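Local atomic coordinates of endoglucanase A (Clostridium acetobutylicum, PDB entry 3IK2), a protein that probably hydrolyses internal beta-1,4-glucosidic bonds in cellulose and related glucans, as a family 44 glycoside hydrolase with a TIM-like barrel. Residues Met1-Ile7 with Ile454-Val460; Ser410-Asp414 with Met441-Val445. All coordinates share one frame; numbering follows the deposited sequence.

Interaction 1 of 2, residues Met1-Ile7 with Ile454-Val460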
loop_
_atom_site.group_PDB
_atom_site.type_symbol
_atom_site.label_atom_id
_atom_site.label_comp_id
_atom_site.label_asym_id
_atom_site.label_seq_id
_atom_site.Cartn_x
_atom_site.Cartn_y
_atom_site.Cartn_z
ATOM N N MET A 1 1.695 -30.952 -14.804
ATOM C CA MET A 1 0.817 -30.392 -15.892
ATOM C C MET A 1 1.670 -29.490 -16.775
ATOM O O MET A 1 2.772 -29.110 -16.394
ATOM C CB MET A 1 -0.388 -29.636 -15.299
ATOM C CG MET A 1 -0.075 -28.265 -14.682
ATOM S SD MET A 1 -1.356 -27.521 -13.592
ATOM C CE MET A 1 -1.103 -28.463 -12.090
ATOM N N ASP A 2 1.196 -29.181 -17.967
ATOM C CA ASP A 2 1.931 -28.295 -18.849
ATOM C C ASP A 2 1.173 -26.993 -18.947
ATOM O O ASP A 2 -0.058 -26.977 -19.067
ATOM C CB ASP A 2 2.087 -28.906 -20.234
ATOM C CG ASP A 2 3.048 -30.102 -20.258
ATOM O OD1 ASP A 2 3.539 -30.566 -19.195
ATOM O OD2 ASP A 2 3.316 -30.587 -21.374
ATOM N N VAL A 3 1.918 -25.897 -18.896
ATOM C CA VAL A 3 1.344 -24.578 -18.979
ATOM C C VAL A 3 2.174 -23.807 -20.006
ATOM O O VAL A 3 3.404 -23.826 -19.946
ATOM C CB VAL A 3 1.377 -23.897 -17.553
ATOM C CG1 VAL A 3 1.047 -22.399 -17.620
ATOM C CG2 VAL A 3 0.450 -24.649 -16.570
ATOM N N ASN A 4 1.512 -23.157 -20.959
ATOM C CA ASN A 4 2.208 -22.299 -21.930
ATOM C C ASN A 4 2.280 -20.873 -21.428
ATOM O O ASN A 4 1.321 -20.366 -20.861
ATOM C CB ASN A 4 1.520 -22.334 -23.307
ATOM C CG ASN A 4 1.414 -23.759 -23.870
ATOM O OD1 ASN A 4 2.379 -24.532 -23.821
ATOM N ND2 ASN A 4 0.225 -24.112 -24.404
ATOM N N VAL A 5 3.424 -20.225 -21.641
ATOM C CA VAL A 5 3.588 -18.817 -21.307
ATOM C C VAL A 5 4.113 -18.094 -22.524
ATOM O O VAL A 5 5.244 -18.323 -22.963
ATOM C CB VAL A 5 4.584 -18.617 -20.163
ATOM C CG1 VAL A 5 4.729 -17.079 -19.788
ATOM C CG2 VAL A 5 4.194 -19.501 -18.966
ATOM N N ASN A 6 3.278 -17.194 -23.025
ATOM C CA ASN A 6 3.562 -16.384 -24.190
ATOM C C ASN A 6 3.926 -14.949 -23.799
ATOM O O ASN A 6 3.072 -14.164 -23.320
ATOM C CB ASN A 6 2.358 -16.408 -25.137
ATOM C CG ASN A 6 2.068 -17.807 -25.678
ATOM O OD1 ASN A 6 2.976 -18.610 -25.897
ATOM N ND2 ASN A 6 0.794 -18.097 -25.916
ATOM N N ILE A 7 5.202 -14.619 -23.992
ATOM C CA ILE A 7 5.712 -13.278 -23.704
ATOM C C ILE A 7 5.920 -12.494 -25.014
ATOM O O ILE A 7 6.445 -13.018 -25.993
ATOM C CB ILE A 7 7.019 -13.342 -22.810
ATOM C CG1 ILE A 7 6.711 -14.057 -21.489
ATOM C CG2 ILE A 7 7.598 -11.963 -22.522
ATOM C CD1 ILE A 7 7.928 -14.632 -20.771
ATOM N N ILE A 454 4.615 -28.000 -12.402
ATOM C CA ILE A 454 4.234 -27.482 -13.695
ATOM C C ILE A 454 5.432 -27.397 -14.623
ATOM O O ILE A 454 6.479 -26.829 -14.277
ATOM C CB ILE A 454 3.559 -26.051 -13.633
ATOM C CG1 ILE A 454 2.306 -26.026 -12.755
ATOM C CG2 ILE A 454 3.147 -25.626 -15.047
ATOM C CD1 ILE A 454 1.708 -24.589 -12.585
ATOM N N ASN A 455 5.254 -27.966 -15.804
ATOM C CA ASN A 455 6.149 -27.738 -16.924
ATOM C C ASN A 455 5.738 -26.486 -17.653
ATOM O O ASN A 455 4.686 -26.433 -18.283
ATOM C CB ASN A 455 6.140 -28.927 -17.884
ATOM C CG ASN A 455 6.605 -30.205 -17.204
ATOM O OD1 ASN A 455 7.709 -30.253 -16.635
ATOM N ND2 ASN A 455 5.741 -31.235 -17.207
ATOM N N PHE A 456 6.560 -25.458 -17.534
ATOM C CA PHE A 456 6.247 -24.211 -18.176
ATOM C C PHE A 456 6.969 -24.208 -19.494
ATOM O O PHE A 456 8.184 -24.361 -19.542
ATOM C CB PHE A 456 6.688 -23.015 -17.329
ATOM C CG PHE A 456 5.812 -22.739 -16.150
ATOM C CD1 PHE A 456 4.648 -21.967 -16.297
ATOM C CD2 PHE A 456 6.163 -23.208 -14.883
ATOM C CE1 PHE A 456 3.837 -21.687 -15.207
ATOM C CE2 PHE A 456 5.348 -22.927 -13.776
ATOM C CZ PHE A 456 4.192 -22.168 -13.937
ATOM N N ASN A 457 6.201 -24.022 -20.554
ATOM C CA ASN A 457 6.727 -23.885 -21.895
ATOM C C ASN A 457 6.662 -22.410 -22.274
ATOM O O ASN A 457 5.582 -21.859 -22.416
ATOM C CB ASN A 457 5.907 -24.777 -22.847
ATOM C CG ASN A 457 5.723 -26.187 -22.298
ATOM O OD1 ASN A 457 6.699 -26.838 -21.892
ATOM N ND2 ASN A 457 4.473 -26.662 -22.248
ATOM N N PHE A 458 7.826 -21.770 -22.394
ATOM C CA PHE A 458 7.906 -20.344 -22.592
ATOM C C PHE A 458 8.125 -20.013 -24.032
ATOM O O PHE A 458 9.029 -20.558 -24.670
ATOM C CB PHE A 458 9.060 -19.709 -21.782
ATOM C CG PHE A 458 8.870 -19.763 -20.278
ATOM C CD1 PHE A 458 8.261 -18.708 -19.604
ATOM C CD2 PHE A 458 9.322 -20.867 -19.540
ATOM C CE1 PHE A 458 8.080 -18.755 -18.207
ATOM C CE2 PHE A 458 9.155 -20.931 -18.156
ATOM C CZ PHE A 458 8.515 -19.866 -17.485
ATOM N N ASN A 459 7.346 -19.051 -24.519
ATOM C CA ASN A 459 7.526 -18.527 -25.864
ATOM C C ASN A 459 7.720 -17.033 -25.792
ATOM O O ASN A 459 6.758 -16.288 -25.600
ATOM C CB ASN A 459 6.299 -18.845 -26.726
ATOM C CG ASN A 459 5.845 -20.280 -26.570
ATOM O OD1 ASN A 459 6.411 -21.184 -27.211
ATOM N ND2 ASN A 459 4.831 -20.515 -25.691
ATOM N N VAL A 460 8.962 -16.592 -25.959
ATOM C CA VAL A 460 9.276 -15.177 -25.902
ATOM C C VAL A 460 9.316 -14.588 -27.316
ATOM O O VAL A 460 10.193 -14.904 -28.126
ATOM C CB VAL A 460 10.595 -14.925 -25.157
ATOM C CG1 VAL A 460 10.864 -13.461 -25.052
ATOM C CG2 VAL A 460 10.556 -15.573 -23.778
#

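Interaction 2 of 2, residues Ser410-Asp414 with Met441-Val445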
loop_
_atom_site.group_PDB
_atom_site.type_symbol
_atom_site.label_atom_id
_atom_site.label_comp_id
_atom_site.label_asym_id
_atom_site.label_seq_id
_atom_site.Cartn_x
_atom_site.Cartn_y
_atom_site.Cartn_z
ATOM N N SER A 410 20.229 -7.004 -7.112
ATOM C CA SER A 410 19.715 -7.080 -8.483
ATOM C C SER A 410 18.188 -7.009 -8.394
ATOM O O SER A 410 17.568 -7.592 -7.487
ATOM C CB SER A 410 20.080 -8.396 -9.184
ATOM O OG SER A 410 21.459 -8.657 -9.196
ATOM N N LYS A 411 17.584 -6.309 -9.333
ATOM C CA LYS A 411 16.163 -6.072 -9.231
ATOM C C LYS A 411 15.359 -6.396 -10.475
ATOM O O LYS A 411 15.897 -6.569 -11.568
ATOM C CB LYS A 411 15.899 -4.637 -8.787
ATOM C CG LYS A 411 16.609 -3.583 -9.574
ATOM C CD LYS A 411 16.575 -2.310 -8.784
ATOM C CE LYS A 411 16.282 -1.122 -9.679
ATOM N NZ LYS A 411 17.337 -0.938 -10.711
ATOM N N TYR A 412 14.065 -6.508 -10.258
ATOM C CA TYR A 412 13.061 -6.673 -11.291
ATOM C C TYR A 412 13.104 -5.503 -12.293
ATOM O O TYR A 412 13.673 -4.444 -11.995
ATOM C CB TYR A 412 11.691 -6.809 -10.601
ATOM C CG TYR A 412 10.639 -7.423 -11.484
ATOM C CD1 TYR A 412 10.783 -8.717 -11.956
ATOM C CD2 TYR A 412 9.521 -6.694 -11.874
ATOM C CE1 TYR A 412 9.850 -9.285 -12.793
ATOM C CE2 TYR A 412 8.565 -7.264 -12.709
ATOM C CZ TYR A 412 8.736 -8.562 -13.147
ATOM O OH TYR A 412 7.811 -9.137 -13.975
ATOM N N GLY A 413 12.536 -5.692 -13.481
ATOM C CA GLY A 413 12.505 -4.639 -14.512
ATOM C C GLY A 413 11.533 -3.509 -14.179
ATOM O O GLY A 413 10.715 -3.646 -13.301
ATOM N N ASP A 414 11.625 -2.405 -14.904
ATOM C CA ASP A 414 10.806 -1.226 -14.685
ATOM C C ASP A 414 9.650 -1.143 -15.686
ATOM O O ASP A 414 8.822 -0.245 -15.606
ATOM C CB ASP A 414 11.670 0.044 -14.762
ATOM C CG ASP A 414 12.405 0.184 -16.096
ATOM O OD1 ASP A 414 12.192 -0.623 -17.030
ATOM O OD2 ASP A 414 13.221 1.112 -16.226
ATOM N N MET A 441 15.773 -9.712 -19.531
ATOM C CA MET A 441 14.368 -9.829 -19.228
ATOM C C MET A 441 14.186 -10.560 -17.903
ATOM O O MET A 441 14.893 -11.525 -17.623
ATOM C CB MET A 441 13.616 -10.564 -20.348
ATOM C CG MET A 441 12.207 -10.911 -19.904
ATOM S SD MET A 441 11.158 -11.695 -21.073
ATOM C CE MET A 441 12.223 -12.845 -21.901
ATOM N N ASP A 442 13.233 -10.085 -17.100
ATOM C CA ASP A 442 12.972 -10.625 -15.768
ATOM C C ASP A 442 11.593 -11.219 -15.774
ATOM O O ASP A 442 10.664 -10.610 -16.305
ATOM C CB ASP A 442 13.070 -9.546 -14.693
ATOM C CG ASP A 442 14.501 -9.149 -14.409
ATOM O OD1 ASP A 442 15.192 -9.838 -13.634
ATOM O OD2 ASP A 442 14.931 -8.139 -14.986
ATOM N N ILE A 443 11.475 -12.431 -15.232
ATOM C CA ILE A 443 10.199 -13.124 -15.234
ATOM C C ILE A 443 9.932 -13.624 -13.822
ATOM O O ILE A 443 10.805 -14.226 -13.199
ATOM C CB ILE A 443 10.164 -14.288 -16.253
ATOM C CG1 ILE A 443 10.616 -13.816 -17.638
ATOM C CG2 ILE A 443 8.765 -14.854 -16.371
ATOM C CD1 ILE A 443 11.005 -14.957 -18.585
ATOM N N ILE A 444 8.736 -13.343 -13.316
ATOM C CA ILE A 444 8.251 -13.987 -12.087
ATOM C C ILE A 444 7.285 -15.084 -12.469
ATOM O O ILE A 444 6.322 -14.858 -13.225
ATOM C CB ILE A 444 7.538 -12.985 -11.118
ATOM C CG1 ILE A 444 8.448 -11.815 -10.783
ATOM C CG2 ILE A 444 7.062 -13.697 -9.805
ATOM C CD1 ILE A 444 9.677 -12.192 -9.961
ATOM N N VAL A 445 7.550 -16.281 -11.951
ATOM C CA VAL A 445 6.714 -17.437 -12.224
ATOM C C VAL A 445 6.470 -18.163 -10.911
ATOM O O VAL A 445 7.418 -18.481 -10.183
ATOM C CB VAL A 445 7.376 -18.390 -13.287
ATOM C CG1 VAL A 445 6.475 -19.538 -13.599
ATOM C CG2 VAL A 445 7.624 -17.647 -14.569
#

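Interaction 1 of 2, residues Met1-Ile7 with Ile454-Val460
Val5 is wedged between two phenylalanines of the neighbouring strand: its CG2 meets the edge of the Phe456 ring, 3.7 Å from Phe456 CD1, while its CB lies 3.7 Å from Phe458 CD1. With CG1 anti to the backbone N (chi1 -179°), CG2 falls on the Phe456 side of this notch. The same fit recurs along the strand. Val3 sits between Ile454 and Phe456, and Ile7 brings its CD1 both to the edge of the Phe458 ring and to Val460 CG2, 4.1 Å from the latter. The first of these is the tight spot, because Val3 CG2 and Ile454 CG2 approach to 3.2 Å, inside normal van der Waals contact. Ile454 CG2 also covers one face of the Phe456 ring, 3.6 Å above its plane and over the centre, roughly at right angles to its approach to Val3.

The other face is polar. Asn455 ND2 donates to Asp2 OD1 at 3.0 Å, with the carboxylate and amide planes turned 79° apart; Asp2 OD1 lies close to the Asn455 amide plane. Two weak bonds repeat the scheme: Asn457 ND2 to Asn4 OD1 is long at 3.4 Å, and Asn459 ND2 to Asn6 OD1 is short at 2.7 Å but bent, with an N-H...O angle of 125°.

Between the faces, six backbone hydrogen bonds tie the strands in parallel register, from Asn455 N to Met1 O through to Ile7 N with Asn459 O. Strand 415-421 flanks 1-7 and strand 494-499 flanks 454-460, where Phe458 stacks on Phe495. This one-residue alternation of an apolar and a polar face is characteristic of a sheet covered on one side, here the beta domain that family 44 enzymes carry beside their barrel, in which the N-terminal strand pairs with a strand from late in the chain.

Interaction 2 of 2, residues Ser410-Asp414 with Met441-Val445
Tyr412 makes the apolar part of this contact, bringing the CD1-CE1 side of its ring obliquely against the side chains of Asp442 and Ile444. The closest approach is Tyr412 CE1 to Ile444 CG1, 3.5 Å, and the two side chains cross at a slant. Asp442 CB lies 3.7 Å from both Tyr412 CD1 and Tyr412 CE1, so the methylene rather than the carboxylate touches the ring. The carboxylate plane is turned 55° from that of the ring; Tyr412 and Asp442 run past each other in opposite directions. Tyr412 CG is set anti to the backbone N (chi1 -161°), which swings the ring from the loop over the strand.

Polar approaches are looser, and no hydrogen bond links the two segments. Asp442 OD2 faces the loop backbone, 3.7 Å from Gly413 N and 3.9 Å from Lys411 O. The carboxylate is anchored elsewhere: Asp442 OD1 is hydrogen-bonded to His506 NE2, and OD2 has a long, weak ion pair with Lys440. Gly413 N in turn has a weak hydrogen bond to Ser432 OG.

The surroundings explain why so small a contact is buried. Tyr412 is held edge-to-face by Tyr402 of helix 393-403, the helix that also touches Ile444 through Leu401, and its ring rests on Tyr430 and Ser432 of strand 427-433. Strand 440-447 is bonded through its backbone to strand 427-433 on one side and to strand 503-510 on the other, so the loop that follows the helix is packed onto an inner strand of the sheet, just before the chain enters strand 415-421.

In the fold
Starting at the N terminus, strand 2-15 belongs to the nine-stranded mixed sheet; the chain then builds the eight-stranded barrel and returns through helix 393-403. The loop 410-414 leads into strands 415-421, 427-433 and 440-447, and interaction 2 closes this short excursion across 26 intervening residues. One turn later, strand 454-461 pairs with the chain's beginning, and interaction 1 closes a loop that encloses both the barrel and interaction 2. Their centres are about 17 Å apart, yet they touch: Phe456 and Phe458 pack on Val445, Ile7 on Ile443, and Val460 on Met441. The apolar face of the terminal strand pair thus meets strand 440-447.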